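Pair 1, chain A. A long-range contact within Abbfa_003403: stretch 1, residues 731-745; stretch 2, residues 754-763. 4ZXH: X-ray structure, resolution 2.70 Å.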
# COMPACT_ATOMS: atom_id res chain seq x y z
N GLY A 731 15.32 -28.43 -13.74
CA GLY A 731 16.07 -28.30 -12.51
C GLY A 731 17.17 -29.34 -12.36
O GLY A 731 17.16 -30.38 -13.03
N ASN A 732 18.13 -29.06 -11.49
CA ASN A 732 19.23 -29.97 -11.16
C ASN A 732 19.58 -29.85 -9.68
O ASN A 732 19.98 -28.77 -9.22
CB ASN A 732 20.46 -29.68 -12.02
CG ASN A 732 21.61 -30.67 -11.78
OD1 ASN A 732 21.50 -31.59 -10.97
ND2 ASN A 732 22.72 -30.46 -12.50
N ALA A 733 19.44 -30.94 -8.93
CA ALA A 733 19.60 -30.90 -7.47
C ALA A 733 21.07 -30.95 -7.05
O ALA A 733 21.39 -30.77 -5.87
CB ALA A 733 18.81 -32.03 -6.82
N GLY A 734 21.95 -31.17 -8.02
CA GLY A 734 23.38 -31.16 -7.75
C GLY A 734 24.05 -29.88 -8.22
O GLY A 734 25.27 -29.72 -8.09
N LEU A 735 23.25 -28.97 -8.77
CA LEU A 735 23.77 -27.71 -9.30
C LEU A 735 23.90 -26.62 -8.24
O LEU A 735 22.96 -26.34 -7.50
CB LEU A 735 22.88 -27.21 -10.44
CG LEU A 735 23.24 -25.84 -11.00
CD1 LEU A 735 24.43 -25.93 -11.93
CD2 LEU A 735 22.05 -25.23 -11.72
N THR A 736 25.07 -26.01 -8.18
CA THR A 736 25.27 -24.84 -7.35
C THR A 736 25.10 -23.58 -8.19
O THR A 736 25.82 -23.37 -9.16
CB THR A 736 26.66 -24.83 -6.69
OG1 THR A 736 26.70 -25.84 -5.67
CG2 THR A 736 26.94 -23.47 -6.08
N ALA A 737 24.13 -22.75 -7.83
CA ALA A 737 23.80 -21.55 -8.59
C ALA A 737 24.33 -20.27 -7.94
O ALA A 737 24.38 -20.13 -6.72
CB ALA A 737 22.30 -21.45 -8.79
N LEU A 738 24.73 -19.33 -8.78
CA LEU A 738 25.11 -18.02 -8.30
C LEU A 738 24.27 -17.01 -9.04
O LEU A 738 24.12 -17.09 -10.27
CB LEU A 738 26.60 -17.75 -8.51
CG LEU A 738 27.55 -18.56 -7.63
CD1 LEU A 738 27.83 -19.92 -8.25
CD2 LEU A 738 28.83 -17.81 -7.38
N CYS A 739 23.72 -16.06 -8.30
CA CYS A 739 22.91 -15.01 -8.87
C CYS A 739 23.48 -13.67 -8.44
O CYS A 739 23.59 -13.41 -7.24
CB CYS A 739 21.46 -15.15 -8.41
SG CYS A 739 20.27 -14.11 -9.26
N GLY A 740 23.87 -12.83 -9.41
CA GLY A 740 24.46 -11.54 -9.09
C GLY A 740 24.23 -10.48 -10.14
O GLY A 740 23.68 -10.77 -11.20
N GLY A 741 24.64 -9.25 -9.84
CA GLY A 741 24.56 -8.15 -10.80
C GLY A 741 23.37 -7.24 -10.59
O GLY A 741 23.43 -6.03 -10.84
N GLU A 742 22.27 -7.83 -10.15
CA GLU A 742 21.06 -7.11 -9.78
C GLU A 742 20.45 -7.69 -8.51
O GLU A 742 20.85 -8.76 -8.05
CB GLU A 742 20.06 -7.15 -10.92
CG GLU A 742 20.24 -6.04 -11.91
CD GLU A 742 19.17 -6.05 -12.99
OE1 GLU A 742 18.65 -7.14 -13.34
OE2 GLU A 742 18.82 -4.94 -13.44
N ALA A 743 19.50 -6.97 -7.93
CA ALA A 743 18.87 -7.44 -6.71
C ALA A 743 18.15 -8.76 -6.95
O ALA A 743 17.60 -8.99 -8.03
CB ALA A 743 17.91 -6.40 -6.17
N LEU A 744 18.19 -9.64 -5.96
CA LEU A 744 17.44 -10.88 -6.04
C LEU A 744 16.10 -10.67 -5.33
O LEU A 744 16.06 -10.44 -4.11
CB LEU A 744 18.22 -12.03 -5.41
CG LEU A 744 17.55 -13.40 -5.34
CD1 LEU A 744 17.19 -13.88 -6.72
CD2 LEU A 744 18.47 -14.40 -4.68
N ASP A 745 15.02 -10.72 -6.10
CA ASP A 745 13.68 -10.56 -5.54
C ASP A 745 13.19 -11.89 -4.99
O ASP A 745 13.66 -12.95 -5.40
CB ASP A 745 12.68 -10.01 -6.58
CG ASP A 745 12.70 -10.78 -7.89
OD1 ASP A 745 13.80 -11.02 -8.44
OD2 ASP A 745 11.62 -11.19 -8.36
N GLY A 754 13.71 -24.22 -5.42
CA GLY A 754 13.14 -25.51 -5.74
C GLY A 754 13.70 -26.14 -7.00
O GLY A 754 13.33 -27.26 -7.35
N LYS A 755 14.61 -25.43 -7.68
CA LYS A 755 15.18 -25.93 -8.92
C LYS A 755 16.67 -26.26 -8.82
O LYS A 755 17.20 -27.00 -9.65
CB LYS A 755 14.96 -24.93 -10.05
CG LYS A 755 13.50 -24.82 -10.51
CD LYS A 755 13.04 -26.08 -11.23
CE LYS A 755 11.56 -25.98 -11.59
NZ LYS A 755 11.28 -24.85 -12.52
N VAL A 756 17.35 -25.71 -7.81
CA VAL A 756 18.79 -25.94 -7.63
C VAL A 756 19.15 -26.46 -6.23
O VAL A 756 18.34 -26.38 -5.29
CB VAL A 756 19.60 -24.65 -7.90
CG1 VAL A 756 19.38 -24.17 -9.32
CG2 VAL A 756 19.22 -23.56 -6.91
N GLY A 757 20.37 -26.97 -6.10
CA GLY A 757 20.83 -27.58 -4.86
C GLY A 757 21.45 -26.62 -3.86
O GLY A 757 21.49 -26.90 -2.67
N CYS A 758 21.92 -25.48 -4.36
CA CYS A 758 22.51 -24.43 -3.52
C CYS A 758 22.45 -23.09 -4.27
O CYS A 758 22.81 -23.01 -5.44
CB CYS A 758 23.95 -24.79 -3.16
SG CYS A 758 24.81 -23.61 -2.06
N LEU A 759 21.97 -22.05 -3.59
CA LEU A 759 21.86 -20.73 -4.20
C LEU A 759 22.70 -19.69 -3.45
O LEU A 759 22.54 -19.51 -2.24
CB LEU A 759 20.39 -20.30 -4.24
CG LEU A 759 20.02 -18.98 -4.92
CD1 LEU A 759 20.54 -18.92 -6.36
CD2 LEU A 759 18.53 -18.77 -4.89
N TRP A 760 23.60 -19.01 -4.16
CA TRP A 760 24.30 -17.86 -3.60
C TRP A 760 23.79 -16.56 -4.20
O TRP A 760 23.76 -16.41 -5.42
CB TRP A 760 25.80 -17.97 -3.83
CG TRP A 760 26.44 -19.11 -3.10
CD1 TRP A 760 26.65 -20.38 -3.57
CD2 TRP A 760 26.98 -19.08 -1.78
NE1 TRP A 760 27.27 -21.14 -2.61
CE2 TRP A 760 27.48 -20.37 -1.50
CE3 TRP A 760 27.07 -18.09 -0.79
CZ2 TRP A 760 28.07 -20.69 -0.28
CZ3 TRP A 760 27.66 -18.41 0.42
CH2 TRP A 760 28.15 -19.70 0.66
N ASN A 761 23.36 -15.62 -3.35
CA ASN A 761 23.17 -14.25 -3.81
C ASN A 761 24.46 -13.50 -3.56
O ASN A 761 25.00 -13.52 -2.45
CB ASN A 761 22.00 -13.55 -3.11
CG ASN A 761 21.81 -12.12 -3.59
OD1 ASN A 761 21.93 -11.83 -4.79
ND2 ASN A 761 21.52 -11.22 -2.66
N VAL A 762 24.97 -12.85 -4.59
CA VAL A 762 26.35 -12.43 -4.56
C VAL A 762 26.46 -11.00 -5.14
O VAL A 762 25.71 -10.63 -6.05
CB VAL A 762 27.21 -13.48 -5.30
CG1 VAL A 762 27.05 -13.39 -6.80
CG2 VAL A 762 28.65 -13.38 -4.90
N TYR A 763 27.34 -10.19 -4.56
CA TYR A 763 27.35 -8.75 -4.83
C TYR A 763 28.76 -8.14 -4.83
O TYR A 763 29.67 -8.63 -4.13
CB TYR A 763 26.46 -8.00 -3.82
CG TYR A 763 26.68 -6.50 -3.76
CD1 TYR A 763 25.95 -5.64 -4.56
CD2 TYR A 763 27.64 -5.93 -2.91
CE1 TYR A 763 26.16 -4.26 -4.53
CE2 TYR A 763 27.86 -4.55 -2.87
CZ TYR A 763 27.11 -3.73 -3.68
OH TYR A 763 27.31 -2.37 -3.65

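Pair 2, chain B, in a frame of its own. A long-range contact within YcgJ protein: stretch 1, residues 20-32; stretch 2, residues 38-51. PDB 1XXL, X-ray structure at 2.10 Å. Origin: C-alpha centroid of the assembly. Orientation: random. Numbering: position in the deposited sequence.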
# COMPACT_ATOMS: atom_id res chain seq x y z
N ARG B 20 -8.26 -20.20 -2.53
CA ARG B 20 -9.14 -21.37 -2.50
C ARG B 20 -10.54 -20.91 -2.15
O ARG B 20 -10.72 -19.91 -1.44
CB ARG B 20 -8.63 -22.39 -1.48
CG ARG B 20 -7.38 -23.13 -1.94
CD ARG B 20 -6.66 -23.79 -0.77
NE ARG B 20 -6.97 -25.22 -0.58
CZ ARG B 20 -6.39 -26.23 -1.25
NH1 ARG B 20 -5.47 -26.02 -2.20
NH2 ARG B 20 -6.74 -27.48 -0.98
N ALA B 21 -11.53 -21.66 -2.62
CA ALA B 21 -12.94 -21.31 -2.46
C ALA B 21 -13.39 -21.10 -1.00
O ALA B 21 -14.31 -20.34 -0.74
CB ALA B 21 -13.83 -22.38 -3.15
N GLU B 22 -12.73 -21.76 -0.05
CA GLU B 22 -13.10 -21.63 1.36
C GLU B 22 -12.33 -20.51 2.13
O GLU B 22 -12.50 -20.36 3.33
CB GLU B 22 -12.92 -22.97 2.08
CG GLU B 22 -11.47 -23.43 2.28
CD GLU B 22 -10.88 -24.17 1.09
OE1 GLU B 22 -9.74 -24.70 1.25
OE2 GLU B 22 -11.52 -24.22 0.01
N HIS B 23 -11.52 -19.73 1.42
CA HIS B 23 -10.71 -18.72 2.08
C HIS B 23 -11.50 -17.48 2.50
O HIS B 23 -12.42 -17.04 1.82
CB HIS B 23 -9.54 -18.31 1.19
CG HIS B 23 -8.40 -19.28 1.21
ND1 HIS B 23 -7.44 -19.32 0.22
CD2 HIS B 23 -8.05 -20.24 2.10
CE1 HIS B 23 -6.54 -20.24 0.52
NE2 HIS B 23 -6.90 -20.82 1.65
N ARG B 24 -11.11 -16.93 3.64
CA ARG B 24 -11.61 -15.66 4.13
C ARG B 24 -10.48 -14.63 4.03
O ARG B 24 -9.36 -14.88 4.49
CB ARG B 24 -12.09 -15.82 5.57
CG ARG B 24 -13.22 -16.83 5.68
CD ARG B 24 -13.96 -16.71 6.98
NE ARG B 24 -14.96 -17.77 7.17
CZ ARG B 24 -15.56 -18.04 8.34
NH1 ARG B 24 -15.28 -17.35 9.45
NH2 ARG B 24 -16.47 -19.02 8.40
N VAL B 25 -10.79 -13.49 3.42
CA VAL B 25 -9.79 -12.48 3.09
C VAL B 25 -10.14 -11.15 3.77
O VAL B 25 -11.31 -10.71 3.77
CB VAL B 25 -9.71 -12.24 1.54
CG1 VAL B 25 -8.68 -11.19 1.16
CG2 VAL B 25 -9.44 -13.53 0.81
N LEU B 26 -9.12 -10.49 4.29
CA LEU B 26 -9.25 -9.16 4.81
C LEU B 26 -8.40 -8.22 3.95
O LEU B 26 -7.21 -8.48 3.72
CB LEU B 26 -8.81 -9.11 6.26
CG LEU B 26 -8.64 -7.75 6.92
CD1 LEU B 26 -9.95 -7.02 7.01
CD2 LEU B 26 -8.02 -7.89 8.30
N ASP B 27 -9.02 -7.12 3.53
CA ASP B 27 -8.33 -6.03 2.83
C ASP B 27 -8.27 -4.78 3.71
O ASP B 27 -9.31 -4.18 4.06
CB ASP B 27 -9.02 -5.69 1.52
CG ASP B 27 -8.28 -4.60 0.72
OD1 ASP B 27 -7.01 -4.55 0.73
OD2 ASP B 27 -8.98 -3.78 0.07
N ILE B 28 -7.05 -4.40 4.07
CA ILE B 28 -6.79 -3.25 4.90
C ILE B 28 -6.53 -2.01 4.06
O ILE B 28 -5.63 -2.00 3.22
CB ILE B 28 -5.59 -3.51 5.80
CG1 ILE B 28 -5.90 -4.72 6.68
CG2 ILE B 28 -5.33 -2.29 6.65
CD1 ILE B 28 -4.77 -5.16 7.56
N GLY B 29 -7.30 -0.96 4.31
CA GLY B 29 -7.29 0.25 3.47
C GLY B 29 -8.01 -0.00 2.17
O GLY B 29 -7.47 0.21 1.10
N ALA B 30 -9.25 -0.46 2.25
CA ALA B 30 -9.95 -0.98 1.08
C ALA B 30 -10.31 0.04 -0.02
O ALA B 30 -10.65 -0.36 -1.14
CB ALA B 30 -11.18 -1.73 1.54
N GLY B 31 -10.29 1.33 0.31
CA GLY B 31 -10.58 2.40 -0.66
C GLY B 31 -11.94 2.23 -1.28
O GLY B 31 -12.92 2.00 -0.58
N ALA B 32 -12.00 2.34 -2.61
CA ALA B 32 -13.26 2.20 -3.36
C ALA B 32 -13.68 0.74 -3.61
O ALA B 32 -14.73 0.48 -4.21
CB ALA B 32 -13.17 2.99 -4.69
N ALA B 38 -11.82 -7.75 -6.75
CA ALA B 38 -10.97 -8.61 -7.59
C ALA B 38 -10.76 -10.00 -6.98
O ALA B 38 -10.67 -10.98 -7.71
CB ALA B 38 -9.66 -7.92 -7.89
N PHE B 39 -10.72 -10.09 -5.65
CA PHE B 39 -10.55 -11.38 -4.99
C PHE B 39 -11.82 -12.21 -4.96
O PHE B 39 -11.75 -13.44 -4.87
CB PHE B 39 -10.02 -11.20 -3.55
CG PHE B 39 -8.52 -11.17 -3.45
CD1 PHE B 39 -7.82 -9.98 -3.68
CD2 PHE B 39 -7.80 -12.32 -3.14
CE1 PHE B 39 -6.41 -9.95 -3.60
CE2 PHE B 39 -6.40 -12.29 -3.04
CZ PHE B 39 -5.72 -11.10 -3.28
N SER B 40 -12.96 -11.53 -5.04
CA SER B 40 -14.27 -12.13 -4.74
C SER B 40 -14.68 -13.37 -5.57
O SER B 40 -15.29 -14.27 -5.02
CB SER B 40 -15.38 -11.07 -4.81
OG SER B 40 -15.64 -10.66 -6.14
N PRO B 41 -14.33 -13.44 -6.88
CA PRO B 41 -14.67 -14.66 -7.61
C PRO B 41 -13.98 -15.93 -7.09
O PRO B 41 -14.49 -17.03 -7.31
CB PRO B 41 -14.21 -14.36 -9.05
CG PRO B 41 -14.06 -12.86 -9.11
CD PRO B 41 -13.64 -12.46 -7.75
N TYR B 42 -12.85 -15.78 -6.38
CA TYR B 42 -11.94 -16.87 -6.01
C TYR B 42 -12.03 -17.35 -4.57
O TYR B 42 -11.45 -18.37 -4.24
CB TYR B 42 -10.50 -16.41 -6.23
CG TYR B 42 -10.26 -15.85 -7.59
CD1 TYR B 42 -10.19 -16.69 -8.69
CD2 TYR B 42 -10.13 -14.49 -7.78
CE1 TYR B 42 -10.01 -16.17 -9.97
CE2 TYR B 42 -9.93 -13.97 -9.04
CZ TYR B 42 -9.88 -14.82 -10.13
OH TYR B 42 -9.69 -14.31 -11.40
N VAL B 43 -12.69 -16.62 -3.70
CA VAL B 43 -12.68 -16.94 -2.28
C VAL B 43 -14.11 -16.93 -1.74
O VAL B 43 -15.02 -16.50 -2.41
CB VAL B 43 -11.80 -15.95 -1.46
CG1 VAL B 43 -10.31 -16.00 -1.93
CG2 VAL B 43 -12.33 -14.51 -1.56
N GLN B 44 -14.27 -17.40 -0.50
CA GLN B 44 -15.56 -17.44 0.15
C GLN B 44 -16.08 -16.05 0.52
O GLN B 44 -17.27 -15.75 0.38
CB GLN B 44 -15.45 -18.25 1.42
CG GLN B 44 -16.77 -18.50 2.10
CD GLN B 44 -16.57 -19.35 3.31
OE1 GLN B 44 -16.28 -18.84 4.39
NE2 GLN B 44 -16.70 -20.67 3.15
N GLU B 45 -15.18 -15.20 0.99
CA GLU B 45 -15.58 -13.96 1.61
C GLU B 45 -14.41 -12.98 1.68
O GLU B 45 -13.30 -13.36 2.06
CB GLU B 45 -16.06 -14.32 3.01
CG GLU B 45 -16.44 -13.19 3.88
CD GLU B 45 -16.80 -13.66 5.30
OE1 GLU B 45 -17.00 -12.79 6.17
OE2 GLU B 45 -16.89 -14.90 5.55
N CYS B 46 -14.70 -11.74 1.32
CA CYS B 46 -13.76 -10.63 1.49
C CYS B 46 -14.35 -9.58 2.42
O CYS B 46 -15.50 -9.18 2.25
CB CYS B 46 -13.50 -9.97 0.17
SG CYS B 46 -12.80 -11.04 -1.00
N ILE B 47 -13.57 -9.15 3.39
CA ILE B 47 -13.93 -8.06 4.28
C ILE B 47 -12.94 -6.94 4.06
O ILE B 47 -11.74 -7.18 4.09
CB ILE B 47 -13.93 -8.50 5.72
CG1 ILE B 47 -15.04 -9.53 5.94
CG2 ILE B 47 -14.16 -7.31 6.65
CD1 ILE B 47 -15.08 -10.06 7.35
N GLY B 48 -13.44 -5.73 3.82
CA GLY B 48 -12.59 -4.56 3.65
C GLY B 48 -12.73 -3.63 4.84
O GLY B 48 -13.84 -3.44 5.35
N VAL B 49 -11.63 -3.07 5.32
CA VAL B 49 -11.71 -1.98 6.30
C VAL B 49 -11.09 -0.73 5.70
O VAL B 49 -10.03 -0.80 5.05
CB VAL B 49 -11.07 -2.32 7.68
CG1 VAL B 49 -11.77 -3.52 8.31
CG2 VAL B 49 -9.62 -2.61 7.57
N ASP B 50 -11.77 0.40 5.89
CA ASP B 50 -11.23 1.69 5.50
C ASP B 50 -11.48 2.71 6.62
O ASP B 50 -12.46 2.62 7.37
CB ASP B 50 -11.80 2.16 4.14
CG ASP B 50 -10.93 3.28 3.50
OD1 ASP B 50 -10.07 2.96 2.62
OD2 ASP B 50 -11.08 4.47 3.92
N ALA B 51 -10.59 3.69 6.73
CA ALA B 51 -10.65 4.65 7.82
C ALA B 51 -11.78 5.66 7.68
O ALA B 51 -12.21 6.22 8.67
CB ALA B 51 -9.31 5.37 7.96

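Both pairs place two parallel strands side by side, with a type I turn leading into the first strand of each, and the N, CA and C atoms of 14 central residues superpose with an RMSD of 0.5 Å. The strand axes approach to 4.7 Å at 17° in pair 1 and to 4.6 Å at 19° in pair 2. The matched turns run from Asn A732 to Leu A735 and from Arg B20 to His B23.

The hydrogen-bond ladder follows the same register. Leu A735 O accepts from Gly A757 N at 3.0 Å and weakly from Cys A758 N at 3.4 Å; its match, His B23 O, accepts from Gln B44 N at 3.0 Å and weakly from Glu B45 N at 3.4 Å. Ala A737 then bonds through N to Cys A758 O (2.7 Å) and through O to Trp A760 N (2.9 Å), as Val B25 does through N to Glu B45 O (2.9 Å) and through O to Ile B47 N (2.8 Å). The next rung matches too: Cys A739 N to Trp A760 O is 2.9 Å, and Asp B27 N to Ile B47 O is 2.8 Å.

On the face carrying Ala A737 and Leu A759, a small residue is paired with a long one: Ala A737 CB lies 3.9 Å from Leu A759 CD1 and 4.0 Å from Val A756 CG1. Pair 2 reverses the sizes. Val B25 matches Ala A737 and Cys B46 matches Leu A759; Val B25 CB is 4.2 Å from Cys B46 SG, while its CG2 reaches Val B43 CG1 at 3.8 Å. Val B43 matches Val A756, so both pairs have valine here, while the bulk lies on opposite partners of the neighbouring bridge. Further along this face, Cys A739 and Asn A761 correspond to Asp B27 and Gly B48. An ideal CB on Gly B48 would lie 2.9 Å from Ala B30 CB, a clash; Ala B30 CB instead packs 3.8 Å from Gly B48 CA.

On the other face, Leu A738 matches Leu B26 and Trp A760 matches Ile B47. The leucines differ in chi1, m in pair 1 and t in pair 2. Leu A738 CG packs 4.2 Å from Trp A760 CB, whereas Leu B26 CD1 lies 4.2 Å from both Ile B47 CG2 and Val B49 CG1. Thr A736 CG2 meets the edge of the Trp A760 ring, 4.0 Å from CD1; the matched Arg B24 instead hydrogen-bonds through NE to Gln B44 OE1 at 3.3 Å. Gly A740 leaves room for Val A762, since an ideal CB would fall 2.9 Å from Val A762 CG1; in pair 2, Ile B28 CG1 lies 4.4 Å from Val B49 CG2.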